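Side-chain contacts in ATP/GTP-binding site-containing protein A (Brucella abortus, PDB 6NTR), which functions in the periplasm to maintain cell envelope integrity, and is built on a beta-barrel-like fold: residues V82-T85 with E90-K93; K105-L110 with E115-L120; K121-P126 with D156-T161. One frame throughout, in Å; residues are numbered along the deposited sequence.

Contact 1: V82-T85 with E90-K93; sequences VNKT and ELVK
Thr-85 meets both Val-92 and Lys-93 in a surface contact within the beta hairpin of strands 78-87 and 90-102, near its turn. The main chain carries it. Thr-85 N donates to Lys-93 O over 3.0 Å, and Thr-85 O in turn receives Val-92 N at 3.1 Å, with the donor close to the axis of the carbonyl (C=O...N 166°). A second, weak bond reaches the same oxygen from Lys-93 N at 3.4 Å, leaving one carbonyl facing two successive amides. The backbone of Val-92 agrees with an extra residue here, its psi of -18° departing from strand values. The two short strand axes make 125° rather than running straight antiparallel, in keeping with a local bend.

The side chains add a few apolar touches. Thr-85 and Lys-93 stand next to each other on one face, CB to CB 4.0 Å, after which the lysine chain departs from the contact. Beside this pair, Leu-91 has CG anti to the backbone N, and its CD1 both abuts Lys-84 CG at 3.8 Å and approaches Thr-85 O at 3.6 Å. The first is an aliphatic crossing; the long, weak ion pair of Lys-84 is with Glu-94. Thr-85 also leans on Thr-64 and Gln-66 of the neighbouring strand 62-72. Two residues set against one between antiparallel strands make this a classic beta bulge.

Contact 2: K105-L110 with E115-L120; sequences KTVVKL and ENTLDL
Val-107 overlaps Thr-117, with CG2 against CG2 at 3.8 Å, the two side chains running alongside in a common direction. They are diagonal neighbours on one face of a regular antiparallel beta hairpin, strands 105-112 and 116-121, whose short axes run at 165°. Val-107 pairs directly with Asp-119 and Lys-109 with Thr-117 as non-hydrogen-bonded pairs. Lys-109 CG also reaches Thr-117 CG2, at 3.9 Å, and thus this one methyl lies near both Val-107 and Lys-109.

Three hydrogen-bonded pairs alternate with them: Thr-106 with Leu-120, Val-108 with Leu-118, Leu-110 with Asn-116. Val-108 N donates to Leu-118 O over 2.6 Å and Leu-110 N to Asn-116 O over 2.8 Å, the latter fairly straight at hydrogen (165°). On this second face Val-108 places CG2 beside its backbone N, and that branch meets Leu-120 CD1 at 4.1 Å; Val-108 also touches Ala-99 and Phe-149. Between Thr-106 and Leu-120 the model is too tight for its shortest distances to be trusted. The hydroxyl of Thr-106 has its hydrogen-bond partner in Lys-121 O, one residue beyond the segment.

At the open end of the hairpin a lysine and an aspartate meet. Lys-105 runs extended past Asp-119, its amino group making a long salt bridge, NZ to OD2 3.7 Å, with a second weak ion pair to Asp-103. The carboxylate comes nearer to the lysine's aliphatic part: Asp-119 OD1 stands 3.3 Å from Lys-105 CD.

Contact 3: K121-P126 with D156-T161; sequences KGTQFP and DRVVAT
Thr-123 OG1 hydrogen-bonds to Thr-147 OG1 of strand 143-148 and has a second, weak contact from the backbone N of Gln-124, while Val-158 CG2 lies beside it at 4.1 Å. Thr-123 CB is equally far from that methyl, also 4.1 Å from Val-158 CG2, so the hydroxyl and the carbon bearing it meet the valine together. The methyl adds only van der Waals contact.

No hydrogen bond joins 121-126 to 156-161. All the touching runs through Val-158, a buried side chain whose two branches take separate partners. CG2 goes to Thr-123, the two side chains passing antiparallel to one another. CG1 goes to Lys-121, whose side chain runs nearly perpendicular to that of the valine. With CG anti to the backbone N (chi1 163°), the lysine chain bends at chi3 (-43°) and curls along this methyl, as a run of distances to Val-158 CG1 attests: 4.0 Å from Lys-121 CB, 3.8 Å from CE and 3.4 Å from NZ. Across the two segments the nearest atom to NZ is this methyl; the residue itself is exposed, so solvent can reach it.

Backbone hydrogen bonds tie Gln-124 to Phe-149, just after strand 143-148, and Val-159 to Leu-148 at the end of that strand. Both segments are thereby anchored to the same piece of chain, one on the loop and one on the strand. The arrangement is plain loop packing: the link from strand 116-121 to helix 126-138 rests on the chain entering strand 159-165, within the beta-barrel-like fold.

Contacts 1 and 2 are local hairpins at the surface, in series along the chain and linked because strand 90-102 is the sheet neighbour of strand 105-112; their centres lie about 20 Å apart. Main-chain bonds dominate both, irregular at a bulge in the first and in full antiparallel register in the second. Contact 3, partly buried and nearer the centre of the molecule (about 13 Å from its own centre, against 17 and 21 Å), joins segments 30 residues apart by van der Waals packing alone. It abuts contact 2, centres about 12 Å apart, through a probable hydrogen bond of Thr-106 OG1 with Lys-121 O and packing of Leu-120 on Arg-157. Contact 1 touches neither.

Contact 1: V82-T85 with E90-K93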
loop_
_atom_site.group_PDB
_atom_site.type_symbol
_atom_site.label_atom_id
_atom_site.label_comp_id
_atom_site.label_asym_id
_atom_site.label_seq_id
_atom_site.Cartn_x
_atom_site.Cartn_y
_atom_site.Cartn_z
ATOM N N VAL A 82 -9.582 9.693 0.563
ATOM C CA VAL A 82 -9.053 11.027 0.887
ATOM C C VAL A 82 -7.533 10.953 1.036
ATOM O O VAL A 82 -7.025 10.168 1.842
ATOM C CB VAL A 82 -9.653 11.623 2.193
ATOM C CG1 VAL A 82 -9.240 13.086 2.390
ATOM C CG2 VAL A 82 -11.157 11.544 2.240
ATOM N N ASN A 83 -6.816 11.828 0.330
ATOM C CA ASN A 83 -5.358 11.871 0.394
ATOM C C ASN A 83 -4.883 13.242 0.827
ATOM O O ASN A 83 -4.956 14.189 0.043
ATOM C CB ASN A 83 -4.723 11.539 -0.953
ATOM C CG ASN A 83 -4.335 10.109 -1.054
ATOM O OD1 ASN A 83 -4.261 9.398 -0.057
ATOM N ND2 ASN A 83 -4.023 9.685 -2.256
ATOM N N LYS A 84 -4.330 13.338 2.032
ATOM C CA LYS A 84 -3.696 14.565 2.484
ATOM C C LYS A 84 -2.196 14.357 2.623
ATOM O O LYS A 84 -1.743 13.307 3.090
ATOM C CB LYS A 84 -4.302 15.066 3.802
ATOM C CG LYS A 84 -5.414 16.089 3.609
ATOM C CD LYS A 84 -6.327 16.241 4.821
ATOM C CE LYS A 84 -7.525 17.114 4.457
ATOM N NZ LYS A 84 -8.545 17.288 5.522
ATOM N N THR A 85 -1.440 15.375 2.209
ATOM C CA THR A 85 0.017 15.362 2.205
ATOM C C THR A 85 0.517 16.669 2.810
ATOM O O THR A 85 0.251 17.748 2.266
ATOM C CB THR A 85 0.547 15.197 0.773
ATOM O OG1 THR A 85 -0.135 14.109 0.128
ATOM C CG2 THR A 85 2.043 14.917 0.780
ATOM N N GLU A 90 2.766 21.887 6.344
ATOM C CA GLU A 90 1.855 22.650 5.523
ATOM C C GLU A 90 1.144 21.735 4.573
ATOM O O GLU A 90 1.779 20.917 3.937
ATOM C CB GLU A 90 2.614 23.660 4.697
ATOM C CG GLU A 90 3.668 24.419 5.455
ATOM C CD GLU A 90 4.382 25.422 4.585
ATOM O OE1 GLU A 90 4.191 25.388 3.353
ATOM O OE2 GLU A 90 5.138 26.240 5.136
ATOM N N LEU A 91 -0.167 21.882 4.443
ATOM C CA LEU A 91 -0.893 21.017 3.542
ATOM C C LEU A 91 -0.588 21.495 2.154
ATOM O O LEU A 91 -0.998 22.568 1.762
ATOM C CB LEU A 91 -2.385 21.148 3.787
ATOM C CG LEU A 91 -3.243 20.429 2.761
ATOM C CD1 LEU A 91 -3.059 18.937 2.917
ATOM C CD2 LEU A 91 -4.708 20.789 2.898
ATOM N N VAL A 92 0.133 20.679 1.401
ATOM C CA VAL A 92 0.497 21.041 0.051
ATOM C C VAL A 92 -0.298 20.293 -0.984
ATOM O O VAL A 92 -0.331 20.680 -2.141
ATOM C CB VAL A 92 1.987 20.809 -0.212
ATOM C CG1 VAL A 92 2.312 19.331 -0.168
ATOM C CG2 VAL A 92 2.365 21.392 -1.556
ATOM N N LYS A 93 -0.914 19.200 -0.572
ATOM C CA LYS A 93 -1.725 18.450 -1.499
ATOM C C LYS A 93 -2.882 17.735 -0.839
ATOM O O LYS A 93 -2.736 17.155 0.209
ATOM C CB LYS A 93 -0.846 17.443 -2.249
ATOM C CG LYS A 93 -1.021 17.448 -3.753
ATOM C CD LYS A 93 0.213 16.879 -4.434
ATOM C CE LYS A 93 -0.078 16.398 -5.849
ATOM N NZ LYS A 93 0.913 16.898 -6.844
#

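Contact 2: K105-L110 with E115-L120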
loop_
_atom_site.group_PDB
_atom_site.type_symbol
_atom_site.label_atom_id
_atom_site.label_comp_id
_atom_site.label_asym_id
_atom_site.label_seq_id
_atom_site.Cartn_x
_atom_site.Cartn_y
_atom_site.Cartn_z
ATOM N N LYS A 105 -16.471 -0.564 -16.179
ATOM C CA LYS A 105 -15.671 0.615 -16.358
ATOM C C LYS A 105 -15.488 1.178 -14.983
ATOM O O LYS A 105 -16.223 0.828 -14.077
ATOM C CB LYS A 105 -16.391 1.625 -17.242
ATOM C CG LYS A 105 -17.777 2.039 -16.764
ATOM C CD LYS A 105 -18.236 3.299 -17.489
ATOM C CE LYS A 105 -19.749 3.448 -17.529
ATOM N NZ LYS A 105 -20.187 4.390 -18.600
ATOM N N THR A 106 -14.492 2.026 -14.813
ATOM C CA THR A 106 -14.299 2.641 -13.528
ATOM C C THR A 106 -14.546 4.133 -13.669
ATOM O O THR A 106 -13.751 4.836 -14.274
ATOM C CB THR A 106 -12.881 2.390 -13.010
ATOM O OG1 THR A 106 -11.964 2.479 -14.097
ATOM C CG2 THR A 106 -12.789 1.027 -12.395
ATOM N N VAL A 107 -15.647 4.606 -13.093
ATOM C CA VAL A 107 -15.983 6.023 -13.088
ATOM C C VAL A 107 -15.472 6.640 -11.789
ATOM O O VAL A 107 -15.847 6.216 -10.688
ATOM C CB VAL A 107 -17.493 6.237 -13.266
ATOM C CG1 VAL A 107 -18.278 5.312 -12.354
ATOM C CG2 VAL A 107 -17.855 7.684 -12.995
ATOM N N VAL A 108 -14.595 7.627 -11.920
ATOM C CA VAL A 108 -13.916 8.245 -10.791
ATOM C C VAL A 108 -14.434 9.664 -10.636
ATOM O O VAL A 108 -14.245 10.499 -11.528
ATOM C CB VAL A 108 -12.395 8.247 -10.984
ATOM C CG1 VAL A 108 -11.729 8.921 -9.811
ATOM C CG2 VAL A 108 -11.888 6.837 -11.143
ATOM N N LYS A 109 -15.058 9.947 -9.498
ATOM C CA LYS A 109 -15.604 11.263 -9.203
ATOM C C LYS A 109 -14.784 11.906 -8.098
ATOM O O LYS A 109 -14.787 11.418 -6.965
ATOM C CB LYS A 109 -17.067 11.154 -8.795
ATOM C CG LYS A 109 -17.982 10.895 -9.965
ATOM C CD LYS A 109 -19.252 10.205 -9.528
ATOM C CE LYS A 109 -20.477 10.877 -10.138
ATOM N NZ LYS A 109 -20.467 12.364 -10.019
ATOM N N LEU A 110 -14.105 13.006 -8.425
ATOM C CA LEU A 110 -13.157 13.669 -7.534
ATOM C C LEU A 110 -13.698 15.003 -7.035
ATOM O O LEU A 110 -14.169 15.825 -7.823
ATOM C CB LEU A 110 -11.822 13.908 -8.236
ATOM C CG LEU A 110 -11.024 12.664 -8.580
ATOM C CD1 LEU A 110 -9.815 13.085 -9.365
ATOM C CD2 LEU A 110 -10.628 11.939 -7.328
ATOM N N GLU A 115 -12.897 19.601 -9.398
ATOM C CA GLU A 115 -14.100 18.777 -9.429
ATOM C C GLU A 115 -14.194 18.104 -10.796
ATOM O O GLU A 115 -14.525 18.762 -11.788
ATOM C CB GLU A 115 -15.329 19.632 -9.145
ATOM C CG GLU A 115 -16.055 19.256 -7.877
ATOM C CD GLU A 115 -17.335 20.027 -7.712
ATOM O OE1 GLU A 115 -17.281 21.273 -7.670
ATOM O OE2 GLU A 115 -18.401 19.384 -7.646
ATOM N N ASN A 116 -13.920 16.792 -10.855
ATOM C CA ASN A 116 -13.816 16.122 -12.146
ATOM C C ASN A 116 -14.246 14.664 -12.081
ATOM O O ASN A 116 -14.067 13.984 -11.071
ATOM C CB ASN A 116 -12.394 16.174 -12.691
ATOM C CG ASN A 116 -12.351 15.934 -14.176
ATOM O OD1 ASN A 116 -13.255 15.320 -14.745
ATOM N ND2 ASN A 116 -11.312 16.436 -14.820
ATOM N N THR A 117 -14.768 14.188 -13.211
ATOM C CA THR A 117 -15.195 12.811 -13.419
ATOM C C THR A 117 -14.299 12.133 -14.440
ATOM O O THR A 117 -13.857 12.751 -15.408
ATOM C CB THR A 117 -16.629 12.736 -13.936
ATOM O OG1 THR A 117 -17.446 13.675 -13.229
ATOM C CG2 THR A 117 -17.189 11.323 -13.791
ATOM N N LEU A 118 -14.067 10.842 -14.241
ATOM C CA LEU A 118 -13.191 10.101 -15.137
ATOM C C LEU A 118 -13.738 8.703 -15.329
ATOM O O LEU A 118 -13.851 7.942 -14.366
ATOM C CB LEU A 118 -11.773 10.048 -14.589
ATOM C CG LEU A 118 -11.032 11.358 -14.816
ATOM C CD1 LEU A 118 -9.631 11.251 -14.268
ATOM C CD2 LEU A 118 -11.039 11.680 -16.306
ATOM N N ASP A 119 -14.086 8.378 -16.565
ATOM C CA ASP A 119 -14.301 6.992 -16.941
ATOM C C ASP A 119 -12.950 6.324 -17.159
ATOM O O ASP A 119 -12.174 6.747 -18.024
ATOM C CB ASP A 119 -15.155 6.898 -18.199
ATOM C CG ASP A 119 -16.597 6.635 -17.889
ATOM O OD1 ASP A 119 -16.853 6.159 -16.766
ATOM O OD2 ASP A 119 -17.467 6.874 -18.758
ATOM N N LEU A 120 -12.660 5.288 -16.378
ATOM C CA LEU A 120 -11.426 4.539 -16.529
ATOM C C LEU A 120 -11.734 3.075 -16.812
ATOM O O LEU A 120 -12.888 2.635 -16.785
ATOM C CB LEU A 120 -10.548 4.654 -15.280
ATOM C CG LEU A 120 -9.895 5.979 -14.941
ATOM C CD1 LEU A 120 -8.934 5.769 -13.797
ATOM C CD2 LEU A 120 -9.186 6.496 -16.164
#

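Contact 3: K121-P126 with D156-T161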
loop_
_atom_site.group_PDB
_atom_site.type_symbol
_atom_site.label_atom_id
_atom_site.label_comp_id
_atom_site.label_asym_id
_atom_site.label_seq_id
_atom_site.Cartn_x
_atom_site.Cartn_y
_atom_site.Cartn_z
ATOM N N LYS A 121 -10.675 2.316 -17.075
ATOM C CA LYS A 121 -10.768 0.895 -17.365
ATOM C C LYS A 121 -11.295 0.169 -16.150
ATOM O O LYS A 121 -10.896 0.463 -15.044
ATOM C CB LYS A 121 -9.376 0.373 -17.743
ATOM C CG LYS A 121 -9.195 -1.137 -17.680
ATOM C CD LYS A 121 -7.726 -1.540 -17.658
ATOM C CE LYS A 121 -6.906 -0.736 -18.647
ATOM N NZ LYS A 121 -5.486 -0.568 -18.232
ATOM N N GLY A 122 -12.181 -0.791 -16.348
ATOM C CA GLY A 122 -12.738 -1.525 -15.233
ATOM C C GLY A 122 -11.648 -2.247 -14.489
ATOM O O GLY A 122 -10.754 -2.812 -15.099
ATOM N N THR A 123 -11.718 -2.234 -13.164
ATOM C CA THR A 123 -10.688 -2.854 -12.344
ATOM C C THR A 123 -11.185 -3.340 -11.004
ATOM O O THR A 123 -12.335 -3.682 -10.858
ATOM C CB THR A 123 -9.465 -1.934 -12.177
ATOM O OG1 THR A 123 -8.412 -2.645 -11.532
ATOM C CG2 THR A 123 -9.810 -0.751 -11.357
ATOM N N GLN A 124 -10.281 -3.408 -10.042
ATOM C CA GLN A 124 -10.587 -3.829 -8.686
ATOM C C GLN A 124 -9.982 -2.828 -7.698
ATOM O O GLN A 124 -9.240 -1.948 -8.084
ATOM C CB GLN A 124 -10.176 -5.266 -8.403
ATOM C CG GLN A 124 -8.701 -5.550 -8.527
ATOM C CD GLN A 124 -8.318 -6.867 -7.910
ATOM O OE1 GLN A 124 -9.122 -7.520 -7.269
ATOM N NE2 GLN A 124 -7.081 -7.256 -8.096
ATOM N N PHE A 125 -10.354 -2.938 -6.441
ATOM C CA PHE A 125 -9.865 -2.024 -5.444
ATOM C C PHE A 125 -8.981 -2.748 -4.467
ATOM O O PHE A 125 -8.938 -3.946 -4.446
ATOM C CB PHE A 125 -11.000 -1.226 -4.789
ATOM C CG PHE A 125 -11.808 -0.417 -5.756
ATOM C CD1 PHE A 125 -11.223 0.507 -6.546
ATOM C CD2 PHE A 125 -13.140 -0.622 -5.885
ATOM C CE1 PHE A 125 -11.948 1.238 -7.444
ATOM C CE2 PHE A 125 -13.876 0.102 -6.775
ATOM C CZ PHE A 125 -13.280 1.032 -7.560
ATOM N N PRO A 126 -8.334 -2.000 -3.575
ATOM C CA PRO A 126 -7.321 -2.586 -2.705
ATOM C C PRO A 126 -7.736 -3.743 -1.839
ATOM O O PRO A 126 -6.941 -4.661 -1.731
ATOM C CB PRO A 126 -6.924 -1.412 -1.819
ATOM C CG PRO A 126 -7.111 -0.233 -2.691
ATOM C CD PRO A 126 -8.315 -0.532 -3.524
ATOM N N ASP A 156 -5.982 9.203 -10.725
ATOM C CA ASP A 156 -6.483 9.347 -12.077
ATOM C C ASP A 156 -6.111 8.193 -12.999
ATOM O O ASP A 156 -5.997 8.397 -14.197
ATOM C CB ASP A 156 -5.935 10.634 -12.662
ATOM C CG ASP A 156 -4.487 10.854 -12.314
ATOM O OD1 ASP A 156 -3.921 10.025 -11.576
ATOM O OD2 ASP A 156 -3.908 11.852 -12.780
ATOM N N ARG A 157 -5.893 7.000 -12.468
ATOM C CA ARG A 157 -5.554 5.896 -13.355
ATOM C C ARG A 157 -5.615 4.496 -12.785
ATOM O O ARG A 157 -5.759 4.305 -11.597
ATOM C CB ARG A 157 -4.194 6.126 -13.989
ATOM C CG ARG A 157 -3.057 5.547 -13.200
ATOM C CD ARG A 157 -2.550 6.553 -12.204
ATOM N NE ARG A 157 -1.212 6.236 -11.758
ATOM C CZ ARG A 157 -0.124 6.558 -12.433
ATOM N NH1 ARG A 157 1.066 6.245 -11.963
ATOM N NH2 ARG A 157 -0.230 7.199 -13.575
ATOM N N VAL A 158 -5.545 3.518 -13.680
ATOM C CA VAL A 158 -5.470 2.110 -13.312
ATOM C C VAL A 158 -4.027 1.663 -13.453
ATOM O O VAL A 158 -3.336 2.040 -14.412
ATOM C CB VAL A 158 -6.406 1.259 -14.180
ATOM C CG1 VAL A 158 -6.178 1.551 -15.639
ATOM C CG2 VAL A 158 -6.164 -0.191 -13.907
ATOM N N VAL A 159 -3.544 0.902 -12.477
ATOM C CA VAL A 159 -2.165 0.452 -12.469
ATOM C C VAL A 159 -2.141 -1.044 -12.684
ATOM O O VAL A 159 -2.923 -1.779 -12.073
ATOM C CB VAL A 159 -1.447 0.812 -11.161
ATOM C CG1 VAL A 159 -1.211 2.288 -11.105
ATOM C CG2 VAL A 159 -2.222 0.314 -9.957
ATOM N N ALA A 160 -1.231 -1.490 -13.540
ATOM C CA ALA A 160 -0.971 -2.904 -13.728
ATOM C C ALA A 160 -0.015 -3.375 -12.640
ATOM O O ALA A 160 1.025 -2.746 -12.417
ATOM C CB ALA A 160 -0.369 -3.143 -15.110
ATOM N N THR A 161 -0.376 -4.449 -11.959
ATOM C CA THR A 161 0.454 -5.003 -10.911
ATOM C C THR A 161 0.794 -6.473 -11.176
ATOM O O THR A 161 -0.081 -7.271 -11.438
ATOM C CB THR A 161 -0.202 -4.845 -9.528
ATOM O OG1 THR A 161 -1.235 -5.813 -9.361
ATOM C CG2 THR A 161 -0.793 -3.470 -9.377
#